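Local coordinates for protein thiaminase-I (Naegleria gruberi, PDB 4HCW) that is a member of the thiaminase I family, whose relatives share the two-domain alpha/beta fold of the periplasmic binding proteins, at residues V11-Y16 / Y48-Y54; F114-L118 / T301-N305; F162-Q166 / I179-P185. All coordinates share one frame; numbering follows the deposited sequence.

Contacts 1 and 2 belong to one mixed sheet and lie about 15 Å apart, centre to centre. They touch through packing of Phe14 CB on Tyr117 CE2, 3.9 Å apart, so the turn after strand 8-13 rests on the ring at the bulge in strand 110-125. Contact 3 stands apart, its centre about 25 Å from each of the others. Its nearest atoms are about 9 Å from contact 1 and about 15 Å from contact 2. Along the chain contact 1 closes first; contact 2 then joins residues far apart in sequence, and contact 3 is nested inside the long loop that it closes.

Contact 1: V11-Y16 / Y48-Y54; sequences VGLFPY and YTEFDCY
Tyr48 lies alongside Val11, both side chains pointing the same way, with its ring atom CD1 3.7 Å from Val11 CB. Leu13 joins them on that face of the sheet, bringing CD1 to 3.9 Å from Tyr48 CD1. The two strands pair in parallel through Thr49 N to Val11 O, Leu13 N to Thr49 O (2.7 Å), and Phe51 N to Leu13 O. Just beyond strand 8-13, Pro15 brings CB to 3.7 Å from Glu50 CB, and past both strands the aromatic groups take over. Tyr16 and Tyr54 form an offset edge-to-face pair, planes at 70° and centroids 5.4 Å apart, with the edge of Tyr54 turned to the face of Tyr16. Asp52 OD1 accepts from Tyr16 OH at 2.8 Å and from Tyr54 N at 3.0 Å, from opposite faces of the carboxylate plane; with CG anti to the Asp52 backbone N (chi1 -164°), the carboxylate is placed between these two donors. Tyr54 OH is hydrogen-bonded to Asp69 on strand 65-69. The Tyr54 N bond makes an Asx turn just after the strand, while the pairing before it is that of neighbouring parallel strands in an alpha/beta sheet.

Contact 2: F114-L118 / T301-N305; sequences FPQYL and TLPAN
Thr301 CG2 lies over one face of the Tyr117 ring in a CH-pi contact, 4.2 Å from the centroid and 27° off the ring normal. The opposite face is covered by Gln116 CG, which sits above the ring centre, so the phenol is sandwiched between a methyl group and a methylene. At the rim, near the ring plane, is Leu302 O. The Thr301 methyl stands anti to its own backbone nitrogen, with OG1 beside that nitrogen (chi1 -55°), and this directs CG2 rather than the hydroxyl to the ring.

Leu302 O also accepts one backbone hydrogen bond: Leu118 N donates to it over 2.8 Å in a nearly straight bond, although the donor stands above the carbonyl plane and not on a lone pair. Ala304 N gives only a weak, bent bond to Gln116 O, with an angle of 126° at the hydrogen. Between these two bonds Tyr117 and Pro303 form a non-hydrogen-bonded antiparallel pair whose side chains diverge.

Apolar groups fill in beside the backbone. Ala304 CB meets Pro115 CB at 3.6 Å and also lies against the Gln116 carbonyl. Leu118 CB and Leu302 CB lie 4.1 Å apart.

Gln116 and Tyr117 together face Asp263 as a classic beta bulge, and Gln116 OE1 is hydrogen-bonded to Ser67 OG. Strand 110-125 thus has strand 260-267 paired to it at this point as well as the short segment 302-303. Helix 99-105 packs on Pro115 and Leu118, helix 317-328 covers Leu118, Leu302 and Pro303, and Asn305 occupies the N-cap position of helix 306-313.

Contact 3: F162-Q166 / I179-P185; sequences FGLYQ and IKASDLP
Gln166 CB is directed toward segment 179-185; beyond it, CG lies above one face of the Phe162 ring, toward the rim, one helical turn on from that residue, and is 3.8 Å from Ile179 CD1. There the chain bends (chi2 -65°), keeping the amide close to the same methyl: CD and OE1 both lie beside Ile179 CD1, OE1 at 3.7 Å. On the other branch, NE2 comes to 3.4 Å from Leu184 CD2, the two side chains crossing at about a right angle. The same nitrogen lies in the plane of the Tyr165 ring, at its edge. No hydrogen bond joins the two segments; the amide meets the loop by packing alone, while OE1 has its hydrogen bond outside them.

Phe162 shares both apolar partners. Its CG stands anti to the backbone N (chi1 168°), which carries the ring across to the loop. Leu184 CD2 touches its edge in plane, 3.6 Å from Phe162 CE1, and Ile179, running against the Phe162 side chain, brings CD1 obliquely to 3.9 Å from Phe162 CZ. Pro185 runs antiparallel to the Tyr165 side chain, with Pro185 CG 3.9 Å from Tyr165 CE2; the phenol oxygen is hydrogen-bonded to Asn192 N.

The loop folds back through a short 3-10 turn, where Asp183 N hydrogen-bonds to Lys180 O. Helix 343-353 packs on Phe162, Tyr165 and Pro185. The arrangement is helix-to-loop packing in an alpha/beta fold: helix 158-169 lies against the chain as it leaves strand 176-179, which pairs in parallel with strand 335-338.

Contact 1: V11-Y16 / Y48-Y54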
loop_
_atom_site.group_PDB
_atom_site.type_symbol
_atom_site.label_atom_id
_atom_site.label_comp_id
_atom_site.label_asym_id
_atom_site.label_seq_id
_atom_site.Cartn_x
_atom_site.Cartn_y
_atom_site.Cartn_z
ATOM N N VAL A 11 3.694 20.035 -4.887
ATOM C CA VAL A 11 3.347 18.624 -5.023
ATOM C C VAL A 11 3.803 17.818 -3.811
ATOM O O VAL A 11 4.983 17.823 -3.459
ATOM C CB VAL A 11 3.961 18.010 -6.294
ATOM C CG1 VAL A 11 3.577 16.543 -6.412
ATOM C CG2 VAL A 11 3.517 18.782 -7.524
ATOM N N GLY A 12 2.860 17.130 -3.176
ATOM C CA GLY A 12 3.166 16.294 -2.030
ATOM C C GLY A 12 3.307 14.832 -2.411
ATOM O O GLY A 12 2.312 14.137 -2.616
ATOM N N LEU A 13 4.547 14.364 -2.501
ATOM C CA LEU A 13 4.824 12.993 -2.920
ATOM C C LEU A 13 4.741 11.999 -1.766
ATOM O O LEU A 13 5.019 12.339 -0.615
ATOM C CB LEU A 13 6.204 12.905 -3.576
ATOM C CG LEU A 13 6.394 13.683 -4.878
ATOM C CD1 LEU A 13 7.800 13.482 -5.419
ATOM C CD2 LEU A 13 5.355 13.264 -5.906
ATOM N N PHE A 14 4.354 10.768 -2.088
ATOM C CA PHE A 14 4.329 9.680 -1.117
ATOM C C PHE A 14 5.760 9.323 -0.726
ATOM O O PHE A 14 6.527 8.827 -1.551
ATOM C CB PHE A 14 3.616 8.466 -1.712
ATOM C CG PHE A 14 3.413 7.340 -0.740
ATOM C CD1 PHE A 14 2.404 7.398 0.207
ATOM C CD2 PHE A 14 4.221 6.216 -0.784
ATOM C CE1 PHE A 14 2.210 6.360 1.100
ATOM C CE2 PHE A 14 4.033 5.175 0.104
ATOM C CZ PHE A 14 3.026 5.248 1.048
ATOM N N PRO A 15 6.123 9.579 0.540
ATOM C CA PRO A 15 7.515 9.493 0.997
ATOM C C PRO A 15 7.950 8.087 1.399
ATOM O O PRO A 15 9.139 7.866 1.635
ATOM C CB PRO A 15 7.519 10.402 2.224
ATOM C CG PRO A 15 6.148 10.236 2.793
ATOM C CD PRO A 15 5.217 10.008 1.620
ATOM N N TYR A 16 7.010 7.154 1.475
ATOM C CA TYR A 16 7.325 5.813 1.955
ATOM C C TYR A 16 7.657 4.838 0.828
ATOM O O TYR A 16 6.948 3.856 0.603
ATOM C CB TYR A 16 6.199 5.280 2.841
ATOM C CG TYR A 16 5.970 6.125 4.073
ATOM C CD1 TYR A 16 6.720 5.924 5.223
ATOM C CD2 TYR A 16 5.015 7.133 4.080
ATOM C CE1 TYR A 16 6.519 6.697 6.350
ATOM C CE2 TYR A 16 4.808 7.912 5.202
ATOM C CZ TYR A 16 5.563 7.689 6.334
ATOM O OH TYR A 16 5.362 8.459 7.455
ATOM N N TYR A 48 8.394 19.789 -5.440
ATOM C CA TYR A 48 8.161 18.434 -4.947
ATOM C C TYR A 48 8.654 18.263 -3.514
ATOM O O TYR A 48 9.852 18.356 -3.243
ATOM C CB TYR A 48 8.840 17.403 -5.851
ATOM C CG TYR A 48 8.300 17.361 -7.263
ATOM C CD1 TYR A 48 7.124 16.684 -7.558
ATOM C CD2 TYR A 48 8.974 17.989 -8.302
ATOM C CE1 TYR A 48 6.630 16.640 -8.849
ATOM C CE2 TYR A 48 8.488 17.949 -9.595
ATOM C CZ TYR A 48 7.317 17.272 -9.863
ATOM O OH TYR A 48 6.832 17.234 -11.150
ATOM N N THR A 49 7.720 18.013 -2.601
ATOM C CA THR A 49 8.056 17.741 -1.209
ATOM C C THR A 49 7.375 16.462 -0.737
ATOM O O THR A 49 6.451 15.964 -1.381
ATOM C CB THR A 49 7.648 18.903 -0.283
ATOM O OG1 THR A 49 6.274 19.240 -0.511
ATOM C CG2 THR A 49 8.516 20.125 -0.542
ATOM N N GLU A 50 7.837 15.933 0.392
ATOM C CA GLU A 50 7.278 14.708 0.947
ATOM C C GLU A 50 6.030 14.998 1.778
ATOM O O GLU A 50 6.067 15.801 2.710
ATOM C CB GLU A 50 8.325 13.980 1.792
ATOM C CG GLU A 50 9.590 13.620 1.028
ATOM C CD GLU A 50 10.634 12.952 1.902
ATOM O OE1 GLU A 50 11.761 12.723 1.413
ATOM O OE2 GLU A 50 10.329 12.657 3.076
ATOM N N PHE A 51 4.929 14.341 1.430
ATOM C CA PHE A 51 3.667 14.521 2.140
ATOM C C PHE A 51 3.321 13.290 2.970
ATOM O O PHE A 51 2.905 12.264 2.432
ATOM C CB PHE A 51 2.539 14.824 1.155
ATOM C CG PHE A 51 1.181 14.920 1.791
ATOM C CD1 PHE A 51 0.831 16.029 2.544
ATOM C CD2 PHE A 51 0.250 13.907 1.627
ATOM C CE1 PHE A 51 -0.420 16.121 3.128
ATOM C CE2 PHE A 51 -1.001 13.994 2.207
ATOM C CZ PHE A 51 -1.336 15.102 2.958
ATOM N N ASP A 52 3.496 13.401 4.282
ATOM C CA ASP A 52 3.206 12.299 5.192
ATOM C C ASP A 52 1.712 12.216 5.479
ATOM O O ASP A 52 1.198 12.922 6.345
ATOM C CB ASP A 52 3.977 12.476 6.501
ATOM C CG ASP A 52 4.026 11.204 7.326
ATOM O OD1 ASP A 52 3.273 10.256 7.017
ATOM O OD2 ASP A 52 4.820 11.152 8.289
ATOM N N CYS A 53 1.020 11.340 4.757
ATOM C CA CYS A 53 -0.414 11.154 4.948
ATOM C C CYS A 53 -0.705 10.407 6.246
ATOM O O CYS A 53 -1.854 10.315 6.675
ATOM C CB CYS A 53 -1.026 10.405 3.763
ATOM S SG CYS A 53 -0.468 8.695 3.589
ATOM N N TYR A 54 0.340 9.869 6.866
ATOM C CA TYR A 54 0.191 9.164 8.133
ATOM C C TYR A 54 0.440 10.101 9.309
ATOM O O TYR A 54 0.770 9.667 10.412
ATOM C CB TYR A 54 1.108 7.940 8.187
ATOM C CG TYR A 54 0.819 6.944 7.085
ATOM C CD1 TYR A 54 -0.363 6.214 7.077
ATOM C CD2 TYR A 54 1.720 6.744 6.048
ATOM C CE1 TYR A 54 -0.638 5.309 6.068
ATOM C CE2 TYR A 54 1.455 5.839 5.036
ATOM C CZ TYR A 54 0.274 5.126 5.051
ATOM O OH TYR A 54 0.006 4.226 4.046
#

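Contact 2: F114-L118 / T301-N305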
loop_
_atom_site.group_PDB
_atom_site.type_symbol
_atom_site.label_atom_id
_atom_site.label_comp_id
_atom_site.label_asym_id
_atom_site.label_seq_id
_atom_site.Cartn_x
_atom_site.Cartn_y
_atom_site.Cartn_z
ATOM N N PHE A 114 -6.218 10.313 -8.733
ATOM C CA PHE A 114 -5.570 9.398 -9.662
ATOM C C PHE A 114 -4.744 8.378 -8.891
ATOM O O PHE A 114 -3.799 8.743 -8.192
ATOM C CB PHE A 114 -4.648 10.161 -10.617
ATOM C CG PHE A 114 -5.281 11.372 -11.242
ATOM C CD1 PHE A 114 -5.193 12.611 -10.628
ATOM C CD2 PHE A 114 -5.953 11.275 -12.449
ATOM C CE1 PHE A 114 -5.768 13.727 -11.202
ATOM C CE2 PHE A 114 -6.530 12.390 -13.029
ATOM C CZ PHE A 114 -6.438 13.617 -12.402
ATOM N N PRO A 115 -5.101 7.092 -9.012
ATOM C CA PRO A 115 -4.364 6.008 -8.357
ATOM C C PRO A 115 -2.905 5.969 -8.804
ATOM O O PRO A 115 -2.633 5.971 -10.003
ATOM C CB PRO A 115 -5.097 4.753 -8.836
ATOM C CG PRO A 115 -6.471 5.222 -9.162
ATOM C CD PRO A 115 -6.290 6.597 -9.727
ATOM N N GLN A 116 -1.984 5.935 -7.846
ATOM C CA GLN A 116 -0.557 5.956 -8.155
ATOM C C GLN A 116 0.129 4.635 -7.829
ATOM O O GLN A 116 0.707 3.993 -8.706
ATOM C CB GLN A 116 0.139 7.098 -7.413
ATOM C CG GLN A 116 1.644 7.138 -7.626
ATOM C CD GLN A 116 2.298 8.338 -6.974
ATOM O OE1 GLN A 116 1.693 9.017 -6.143
ATOM N NE2 GLN A 116 3.542 8.610 -7.348
ATOM N N TYR A 117 0.069 4.238 -6.563
ATOM C CA TYR A 117 0.750 3.031 -6.109
ATOM C C TYR A 117 -0.232 1.956 -5.658
ATOM O O TYR A 117 -1.326 2.256 -5.180
ATOM C CB TYR A 117 1.714 3.361 -4.968
ATOM C CG TYR A 117 2.834 4.297 -5.360
ATOM C CD1 TYR A 117 3.481 4.164 -6.581
ATOM C CD2 TYR A 117 3.240 5.318 -4.511
ATOM C CE1 TYR A 117 4.506 5.019 -6.943
ATOM C CE2 TYR A 117 4.262 6.178 -4.864
ATOM C CZ TYR A 117 4.893 6.024 -6.081
ATOM O OH TYR A 117 5.912 6.879 -6.437
ATOM N N LEU A 118 0.171 0.700 -5.817
ATOM C CA LEU A 118 -0.612 -0.432 -5.343
ATOM C C LEU A 118 0.230 -1.213 -4.345
ATOM O O LEU A 118 1.370 -1.574 -4.636
ATOM C CB LEU A 118 -1.015 -1.331 -6.512
ATOM C CG LEU A 118 -2.470 -1.809 -6.551
ATOM C CD1 LEU A 118 -2.693 -2.743 -7.730
ATOM C CD2 LEU A 118 -2.864 -2.482 -5.245
ATOM N N THR A 301 8.251 -1.486 -6.356
ATOM C CA THR A 301 7.047 -0.717 -6.080
ATOM C C THR A 301 6.053 -0.951 -7.209
ATOM O O THR A 301 6.430 -0.974 -8.381
ATOM C CB THR A 301 7.356 0.787 -5.952
ATOM O OG1 THR A 301 8.367 0.987 -4.956
ATOM C CG2 THR A 301 6.106 1.562 -5.564
ATOM N N LEU A 302 4.786 -1.137 -6.858
ATOM C CA LEU A 302 3.769 -1.458 -7.848
ATOM C C LEU A 302 2.980 -0.228 -8.274
ATOM O O LEU A 302 2.430 0.481 -7.432
ATOM C CB LEU A 302 2.807 -2.513 -7.301
ATOM C CG LEU A 302 3.426 -3.698 -6.559
ATOM C CD1 LEU A 302 2.339 -4.642 -6.074
ATOM C CD2 LEU A 302 4.423 -4.428 -7.442
ATOM N N PRO A 303 2.931 0.033 -9.588
ATOM C CA PRO A 303 2.040 1.063 -10.130
ATOM C C PRO A 303 0.590 0.634 -9.947
ATOM O O PRO A 303 0.322 -0.558 -9.792
ATOM C CB PRO A 303 2.400 1.089 -11.618
ATOM C CG PRO A 303 3.779 0.522 -11.689
ATOM C CD PRO A 303 3.821 -0.523 -10.619
ATOM N N ALA A 304 -0.334 1.589 -9.966
ATOM C CA ALA A 304 -1.738 1.290 -9.709
ATOM C C ALA A 304 -2.518 0.980 -10.985
ATOM O O ALA A 304 -3.547 0.306 -10.943
ATOM C CB ALA A 304 -2.389 2.436 -8.953
ATOM N N ASN A 305 -2.023 1.473 -12.115
ATOM C CA ASN A 305 -2.690 1.268 -13.397
ATOM C C ASN A 305 -2.203 0.012 -14.111
ATOM O O ASN A 305 -1.071 -0.426 -13.904
ATOM C CB ASN A 305 -2.505 2.491 -14.297
ATOM C CG ASN A 305 -1.045 2.789 -14.584
ATOM O OD1 ASN A 305 -0.168 2.493 -13.773
ATOM N ND2 ASN A 305 -0.780 3.379 -15.743
#

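Contact 3: F162-Q166 / I179-P185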
loop_
_atom_site.group_PDB
_atom_site.type_symbol
_atom_site.label_atom_id
_atom_site.label_comp_id
_atom_site.label_asym_id
_atom_site.label_seq_id
_atom_site.Cartn_x
_atom_site.Cartn_y
_atom_site.Cartn_z
ATOM N N PHE A 162 -4.121 -2.628 13.830
ATOM C CA PHE A 162 -5.414 -2.059 13.470
ATOM C C PHE A 162 -5.973 -2.697 12.200
ATOM O O PHE A 162 -7.163 -3.001 12.118
ATOM C CB PHE A 162 -5.292 -0.543 13.288
ATOM C CG PHE A 162 -6.492 0.093 12.642
ATOM C CD1 PHE A 162 -7.626 0.373 13.383
ATOM C CD2 PHE A 162 -6.481 0.417 11.294
ATOM C CE1 PHE A 162 -8.731 0.958 12.792
ATOM C CE2 PHE A 162 -7.582 1.002 10.698
ATOM C CZ PHE A 162 -8.708 1.274 11.448
ATOM N N GLY A 163 -5.104 -2.897 11.214
ATOM C CA GLY A 163 -5.513 -3.422 9.924
ATOM C C GLY A 163 -6.017 -4.851 9.967
ATOM O O GLY A 163 -7.121 -5.138 9.505
ATOM N N LEU A 164 -5.209 -5.748 10.523
ATOM C CA LEU A 164 -5.553 -7.167 10.568
ATOM C C LEU A 164 -6.827 -7.436 11.360
ATOM O O LEU A 164 -7.614 -8.309 10.998
ATOM C CB LEU A 164 -4.398 -7.988 11.142
ATOM C CG LEU A 164 -3.137 -8.068 10.284
ATOM C CD1 LEU A 164 -2.156 -9.047 10.895
ATOM C CD2 LEU A 164 -3.479 -8.467 8.857
ATOM N N TYR A 165 -7.022 -6.686 12.441
ATOM C CA TYR A 165 -8.220 -6.831 13.257
ATOM C C TYR A 165 -9.469 -6.519 12.441
ATOM O O TYR A 165 -10.443 -7.270 12.472
ATOM C CB TYR A 165 -8.153 -5.926 14.490
ATOM C CG TYR A 165 -9.386 -5.992 15.367
ATOM C CD1 TYR A 165 -9.518 -6.972 16.344
ATOM C CD2 TYR A 165 -10.419 -5.072 15.219
ATOM C CE1 TYR A 165 -10.645 -7.038 17.145
ATOM C CE2 TYR A 165 -11.548 -5.130 16.015
ATOM C CZ TYR A 165 -11.656 -6.113 16.977
ATOM O OH TYR A 165 -12.779 -6.169 17.770
ATOM N N GLN A 166 -9.430 -5.415 11.706
ATOM C CA GLN A 166 -10.572 -4.990 10.904
ATOM C C GLN A 166 -10.792 -5.896 9.696
ATOM O O GLN A 166 -11.924 -6.077 9.247
ATOM C CB GLN A 166 -10.405 -3.536 10.458
ATOM C CG GLN A 166 -10.341 -2.540 11.606
ATOM C CD GLN A 166 -11.634 -2.472 12.396
ATOM O OE1 GLN A 166 -12.710 -2.769 11.877
ATOM N NE2 GLN A 166 -11.534 -2.080 13.660
ATOM N N ILE A 179 -15.185 1.873 7.228
ATOM C CA ILE A 179 -15.558 1.811 8.635
ATOM C C ILE A 179 -15.500 3.189 9.285
ATOM O O ILE A 179 -14.788 4.079 8.816
ATOM C CB ILE A 179 -14.653 0.841 9.418
ATOM C CG1 ILE A 179 -13.207 1.339 9.421
ATOM C CG2 ILE A 179 -14.736 -0.558 8.826
ATOM C CD1 ILE A 179 -12.262 0.453 10.204
ATOM N N LYS A 180 -16.256 3.363 10.363
ATOM C CA LYS A 180 -16.269 4.626 11.093
ATOM C C LYS A 180 -15.736 4.452 12.511
ATOM O O LYS A 180 -15.519 3.330 12.967
ATOM C CB LYS A 180 -17.676 5.227 11.108
ATOM C CG LYS A 180 -18.781 4.228 11.407
ATOM N N ALA A 181 -15.527 5.568 13.203
ATOM C CA ALA A 181 -14.942 5.553 14.542
ATOM C C ALA A 181 -15.812 4.818 15.557
ATOM O O ALA A 181 -15.330 4.394 16.607
ATOM C CB ALA A 181 -14.659 6.971 15.014
ATOM N N SER A 182 -17.093 4.663 15.237
ATOM C CA SER A 182 -18.022 3.960 16.114
ATOM C C SER A 182 -17.973 2.450 15.889
ATOM O O SER A 182 -18.892 1.726 16.272
ATOM C CB SER A 182 -19.447 4.481 15.913
ATOM O OG SER A 182 -19.839 4.382 14.555
ATOM N N ASP A 183 -16.895 1.982 15.265
ATOM C CA ASP A 183 -16.694 0.559 15.025
ATOM C C ASP A 183 -15.385 0.091 15.651
ATOM O O ASP A 183 -15.010 -1.076 15.530
ATOM C CB ASP A 183 -16.688 0.261 13.524
ATOM C CG ASP A 183 -18.039 0.493 12.876
ATOM O OD1 ASP A 183 -19.069 0.238 13.535
ATOM O OD2 ASP A 183 -18.070 0.930 11.707
ATOM N N LEU A 184 -14.694 1.010 16.317
ATOM C CA LEU A 184 -13.407 0.709 16.930
ATOM C C LEU A 184 -13.552 0.455 18.428
ATOM O O LEU A 184 -14.256 1.193 19.118
ATOM C CB LEU A 184 -12.425 1.859 16.699
ATOM C CG LEU A 184 -12.271 2.370 15.265
ATOM C CD1 LEU A 184 -11.193 3.443 15.197
ATOM C CD2 LEU A 184 -11.961 1.230 14.311
ATOM N N PRO A 185 -12.887 -0.598 18.930
ATOM C CA PRO A 185 -12.853 -0.921 20.361
ATOM C C PRO A 185 -12.331 0.255 21.178
ATOM O O PRO A 185 -11.236 0.750 20.913
ATOM C CB PRO A 185 -11.866 -2.088 20.428
ATOM C CG PRO A 185 -11.959 -2.728 19.089
ATOM C CD PRO A 185 -12.168 -1.599 18.122
#